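Local atomic coordinates of predicted ATPase of the ABC class (Vibrio vulnificus, PDB entry 5D6A), a protein that probably binds and hydrolyses ATP as an ABC-class ATPase, and binds the non-hydrolysable ATP analogue AMP-PNP. Residues Gly122-Asp127 / Tyr283-Gly288; Val191-Ala196 / Arg291-Thr296. All blocks are in the same frame, centred on the assembly; numbering follows the deposited sequence.

Interaction 1 of 2, residues Gly122-Asp127 / Tyr283-Gly288; sequences GQTVLD and YNHIPG. Unlike the reference sequence in segment 283-288: Gly288 (reference Ser).
The carbonyl oxygen of Gln123 accepts one hydrogen bond from the segment 283-288 and has two weaker neighbours there. The backbone N of Ile286 donates to Gln123 O at 3.0 Å with an N-H...O angle of 161°, the CA-H of His285 leans on the same oxygen, and the imidazole of that residue brings up its CD2 corner, with Gln123 O near the ring plane, at the edge. A second carbonyl repeats the theme in the reverse direction: Val125 N donates to Asn284 O at 2.9 Å, approaching from above the carbonyl plane, while Thr124 CA lies 3.3 Å from Asn284 O. Instead of a direct return bond there is a water, which gives a hydrogen to Val125 O (2.8 Å) and accepts one from Asn284 N. The same water lies in the plane of the Tyr283 ring, at its edge.

Apolar contacts flank this ladder. Leu126 CD2 reaches Tyr283 CD1 at 3.5 Å, and Val125 CG2 meets Ile286 CG2. The Thr124 methyl CG2 lies beside the backbone N (chi1 57° places OG1 between N and the carbonyl carbon), and it rests against His285 NE2 at 3.5 Å; OG1 itself bonds back to His121 O. The Gln123 amide crosses the end of Ile286 at an angle, NE2 nearest to CD1, while NE2 is held by Asp289 OD1. Asn284 turns its OD1 to Arg198. The whole is a short, irregular antiparallel pair of strands, mediated in part by water, that joins the N-terminal region of the ABC-class ATPase to the P-loop domain.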
# COMPACT_ATOMS: atom_id res chain seq x y z
N GLY A 122 13.65 -2.96 -14.30
CA GLY A 122 12.95 -1.88 -14.99
C GLY A 122 13.82 -0.75 -15.50
O GLY A 122 14.76 -0.97 -16.27
N GLN A 123 13.51 0.46 -15.06
CA GLN A 123 14.21 1.67 -15.51
C GLN A 123 15.53 1.96 -14.78
O GLN A 123 16.23 2.90 -15.15
CB GLN A 123 13.29 2.88 -15.36
CG GLN A 123 12.00 2.74 -16.14
CD GLN A 123 12.24 2.64 -17.63
OE1 GLN A 123 11.92 1.63 -18.25
NE2 GLN A 123 12.84 3.67 -18.21
N THR A 124 15.87 1.16 -13.77
CA THR A 124 17.09 1.40 -13.01
C THR A 124 18.20 0.39 -13.29
O THR A 124 17.96 -0.69 -13.84
CB THR A 124 16.82 1.38 -11.49
OG1 THR A 124 16.23 0.13 -11.12
CG2 THR A 124 15.89 2.52 -11.09
N VAL A 125 19.41 0.77 -12.91
CA VAL A 125 20.59 -0.07 -13.04
C VAL A 125 21.09 -0.30 -11.62
O VAL A 125 21.66 0.60 -11.00
CB VAL A 125 21.68 0.62 -13.88
CG1 VAL A 125 22.92 -0.26 -13.97
CG2 VAL A 125 21.14 0.96 -15.26
N LEU A 126 20.87 -1.50 -11.11
CA LEU A 126 21.25 -1.83 -9.74
C LEU A 126 22.40 -2.82 -9.68
O LEU A 126 22.69 -3.52 -10.65
CB LEU A 126 20.05 -2.42 -9.00
CG LEU A 126 18.79 -1.55 -8.94
CD1 LEU A 126 17.65 -2.32 -8.29
CD2 LEU A 126 19.04 -0.25 -8.19
N ASP A 127 23.06 -2.86 -8.53
CA ASP A 127 24.14 -3.80 -8.28
C ASP A 127 23.43 -5.10 -7.92
O ASP A 127 23.12 -5.35 -6.77
CB ASP A 127 25.03 -3.29 -7.14
CG ASP A 127 26.25 -4.15 -6.90
OD1 ASP A 127 26.31 -5.29 -7.42
OD2 ASP A 127 27.16 -3.69 -6.18
N TYR A 283 19.38 6.28 -7.41
CA TYR A 283 19.75 5.14 -8.24
C TYR A 283 20.11 5.65 -9.62
O TYR A 283 19.74 6.76 -10.00
CB TYR A 283 18.59 4.16 -8.41
CG TYR A 283 18.00 3.61 -7.14
CD1 TYR A 283 18.68 2.68 -6.37
CD2 TYR A 283 16.72 3.97 -6.75
CE1 TYR A 283 18.13 2.16 -5.22
CE2 TYR A 283 16.15 3.45 -5.60
CZ TYR A 283 16.86 2.55 -4.84
OH TYR A 283 16.30 2.03 -3.70
N ASN A 284 20.83 4.83 -10.38
CA ASN A 284 21.19 5.15 -11.75
C ASN A 284 20.08 4.65 -12.66
O ASN A 284 19.48 3.61 -12.39
CB ASN A 284 22.51 4.47 -12.13
CG ASN A 284 23.67 4.90 -11.25
OD1 ASN A 284 23.73 6.03 -10.77
ND2 ASN A 284 24.60 3.98 -11.03
N HIS A 285 19.79 5.39 -13.72
CA HIS A 285 18.75 4.99 -14.67
C HIS A 285 19.31 4.69 -16.06
O HIS A 285 20.40 5.15 -16.42
CB HIS A 285 17.65 6.05 -14.76
CG HIS A 285 16.79 6.12 -13.53
ND1 HIS A 285 17.08 6.95 -12.46
CD2 HIS A 285 15.67 5.45 -13.19
CE1 HIS A 285 16.17 6.79 -11.53
NE2 HIS A 285 15.30 5.89 -11.94
N ILE A 286 18.55 3.91 -16.82
CA ILE A 286 18.96 3.50 -18.16
C ILE A 286 18.85 4.65 -19.16
O ILE A 286 18.16 5.63 -18.89
CB ILE A 286 18.11 2.31 -18.68
CG1 ILE A 286 16.65 2.74 -18.90
CG2 ILE A 286 18.21 1.13 -17.73
CD1 ILE A 286 15.75 1.63 -19.41
N PRO A 287 19.53 4.53 -20.31
CA PRO A 287 19.44 5.57 -21.33
C PRO A 287 18.02 5.73 -21.86
O PRO A 287 17.27 4.76 -21.93
CB PRO A 287 20.38 5.07 -22.44
CG PRO A 287 21.31 4.13 -21.76
CD PRO A 287 20.51 3.49 -20.68
N GLY A 288 17.66 6.96 -22.23
CA GLY A 288 16.34 7.26 -22.76
C GLY A 288 15.25 7.34 -21.70
O GLY A 288 14.12 7.71 -22.00
O HOH W 1 21.72 2.48 -8.95

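Interaction 2 of 2, residues Val191-Ala196 / Arg291-Thr296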
# COMPACT_ATOMS: atom_id res chain seq x y z
N VAL A 191 26.02 5.03 -17.44
CA VAL A 191 26.10 4.65 -16.03
C VAL A 191 27.38 5.20 -15.42
O VAL A 191 27.38 5.70 -14.29
CB VAL A 191 26.04 3.12 -15.83
CG1 VAL A 191 26.20 2.77 -14.36
CG2 VAL A 191 24.73 2.57 -16.37
N GLU A 192 28.48 5.12 -16.17
CA GLU A 192 29.77 5.63 -15.71
C GLU A 192 29.66 7.14 -15.49
O GLU A 192 30.20 7.67 -14.52
CB GLU A 192 30.87 5.31 -16.71
CG GLU A 192 32.27 5.69 -16.25
CD GLU A 192 33.35 5.30 -17.24
OE1 GLU A 192 33.07 5.26 -18.46
OE2 GLU A 192 34.50 5.04 -16.81
N ASP A 193 28.97 7.82 -16.40
CA ASP A 193 28.77 9.25 -16.30
C ASP A 193 27.95 9.58 -15.05
O ASP A 193 28.25 10.53 -14.34
CB ASP A 193 28.07 9.81 -17.54
CG ASP A 193 28.96 9.80 -18.78
OD1 ASP A 193 30.14 9.39 -18.68
OD2 ASP A 193 28.48 10.22 -19.85
N GLN A 194 26.91 8.78 -14.80
CA GLN A 194 26.07 8.98 -13.61
C GLN A 194 26.86 8.88 -12.31
O GLN A 194 26.68 9.69 -11.41
CB GLN A 194 24.90 8.00 -13.61
CG GLN A 194 23.77 8.43 -14.53
CD GLN A 194 22.69 7.38 -14.67
OE1 GLN A 194 21.57 7.56 -14.20
NE2 GLN A 194 23.02 6.27 -15.31
N GLU A 195 27.75 7.89 -12.23
CA GLU A 195 28.57 7.73 -11.03
C GLU A 195 29.52 8.92 -10.91
O GLU A 195 29.65 9.50 -9.83
CB GLU A 195 29.36 6.42 -11.08
CG GLU A 195 30.25 6.17 -9.86
CD GLU A 195 29.48 6.11 -8.55
OE1 GLU A 195 28.25 5.88 -8.58
OE2 GLU A 195 30.11 6.29 -7.49
N ALA A 196 30.16 9.27 -12.02
CA ALA A 196 31.09 10.40 -12.06
C ALA A 196 30.42 11.70 -11.63
O ALA A 196 31.00 12.48 -10.89
CB ALA A 196 31.68 10.55 -13.46
N ARG A 291 15.79 10.43 -16.91
CA ARG A 291 16.44 10.79 -15.65
C ARG A 291 17.89 10.31 -15.56
O ARG A 291 18.55 10.55 -14.54
CB ARG A 291 15.64 10.19 -14.49
CG ARG A 291 14.21 10.70 -14.38
CD ARG A 291 13.38 9.85 -13.43
NE ARG A 291 13.19 8.49 -13.95
CZ ARG A 291 12.46 7.54 -13.37
NH1 ARG A 291 11.83 7.77 -12.23
NH2 ARG A 291 12.36 6.35 -13.95
N GLU A 292 18.39 9.66 -16.61
CA GLU A 292 19.77 9.12 -16.58
C GLU A 292 20.88 10.16 -16.39
O GLU A 292 22.05 9.79 -16.27
CB GLU A 292 20.07 8.22 -17.80
CG GLU A 292 20.18 8.91 -19.16
CD GLU A 292 18.85 9.29 -19.77
OE1 GLU A 292 17.82 9.33 -19.05
OE2 GLU A 292 18.82 9.56 -20.99
N TYR A 293 20.54 11.44 -16.40
CA TYR A 293 21.54 12.48 -16.16
C TYR A 293 21.14 13.34 -14.97
O TYR A 293 21.47 14.53 -14.90
CB TYR A 293 21.84 13.29 -17.41
CG TYR A 293 22.68 12.52 -18.40
CD1 TYR A 293 24.05 12.38 -18.21
CD2 TYR A 293 22.11 11.92 -19.52
CE1 TYR A 293 24.84 11.67 -19.11
CE2 TYR A 293 22.89 11.21 -20.43
CZ TYR A 293 24.25 11.09 -20.22
OH TYR A 293 25.03 10.39 -21.11
N ILE A 294 20.44 12.71 -14.02
CA ILE A 294 20.04 13.36 -12.78
C ILE A 294 20.67 12.54 -11.66
O ILE A 294 20.52 11.32 -11.62
CB ILE A 294 18.51 13.37 -12.58
CG1 ILE A 294 17.80 13.96 -13.80
CG2 ILE A 294 18.16 14.17 -11.33
CD1 ILE A 294 16.29 13.99 -13.67
N VAL A 295 21.41 13.21 -10.78
CA VAL A 295 22.05 12.54 -9.65
C VAL A 295 21.68 13.23 -8.34
O VAL A 295 21.41 14.43 -8.32
CB VAL A 295 23.59 12.49 -9.80
CG1 VAL A 295 23.98 11.58 -10.95
CG2 VAL A 295 24.16 13.88 -9.98
N THR A 296 21.66 12.46 -7.26
CA THR A 296 21.32 12.97 -5.95
C THR A 296 22.13 12.24 -4.88
O THR A 296 22.55 11.10 -5.08
CB THR A 296 19.82 12.79 -5.66
OG1 THR A 296 19.04 13.43 -6.68
CG2 THR A 296 19.44 13.39 -4.31
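Gln194 reaches from its helix to the turn at Glu292, and Asp193, one residue earlier, meets Tyr293; no hydrogen bond links the two segments directly. Among the polar contacts, Gln194 OE1 and Glu292 O stand 3.1 Å apart, a close pair of acceptors that is not a hydrogen bond, and the local fit here is doubtful. Gln194 OE1 has its own partner in the backbone of His285. The side chain of Gln194 is extended beyond CG (chi2 173°), which carries its amide out from the helix to the backbone of Glu292. Glu292 turns its own carboxylate elsewhere, to Gly290 N.

Around the aromatic ring, Asp193 OD2 sits at the Tyr293 edge, in the ring plane, 3.7 Å from Tyr293 OH; carboxylate and ring planes are 45° apart. This carboxylate is already occupied, since OD1 accepts from Asn247 N and OD2 from Arg248 N. Asp193 CB also approaches Tyr293 CE1, at 4.0 Å.

Van der Waals contact is completed by Val295, whose CG1 touches the carbonyl oxygen of Gln194. Residues 291-294 form a beta turn, closed by Ile294 N donating to Arg291 O at 2.9 Å, and this turn sends the following residues into a strand. Helix 181-199 thus packs against the turn before strand 294-296 and against Val295, with Val190 and Leu197 adding to its contact surface; Val295 also pairs through its backbone with Phe209 of strand 206-211, and strand 284-285 adjoins the helix at Asn284.

In the fold
From the N terminus the segments come in the order 122-127, 191-196, 283-288, 291-296, and so the contacts cross rather than nest. Interaction 1 closes a loop of 155 residues, bringing the N-terminal region back against the stretch that follows helix 271-280. Interaction 2 closes one of 94 residues, opening in helix 181-199 and ending on strand 294-296, the edge of a four-stranded antiparallel sheet. Their centres are about 9 Å apart, and strands 284-285 and 294-296 follow each other in the chain. Glu292 CB packs on the carbonyl oxygens of His285 and Ile286, so helix, strand pair and sheet edge form one continuous junction.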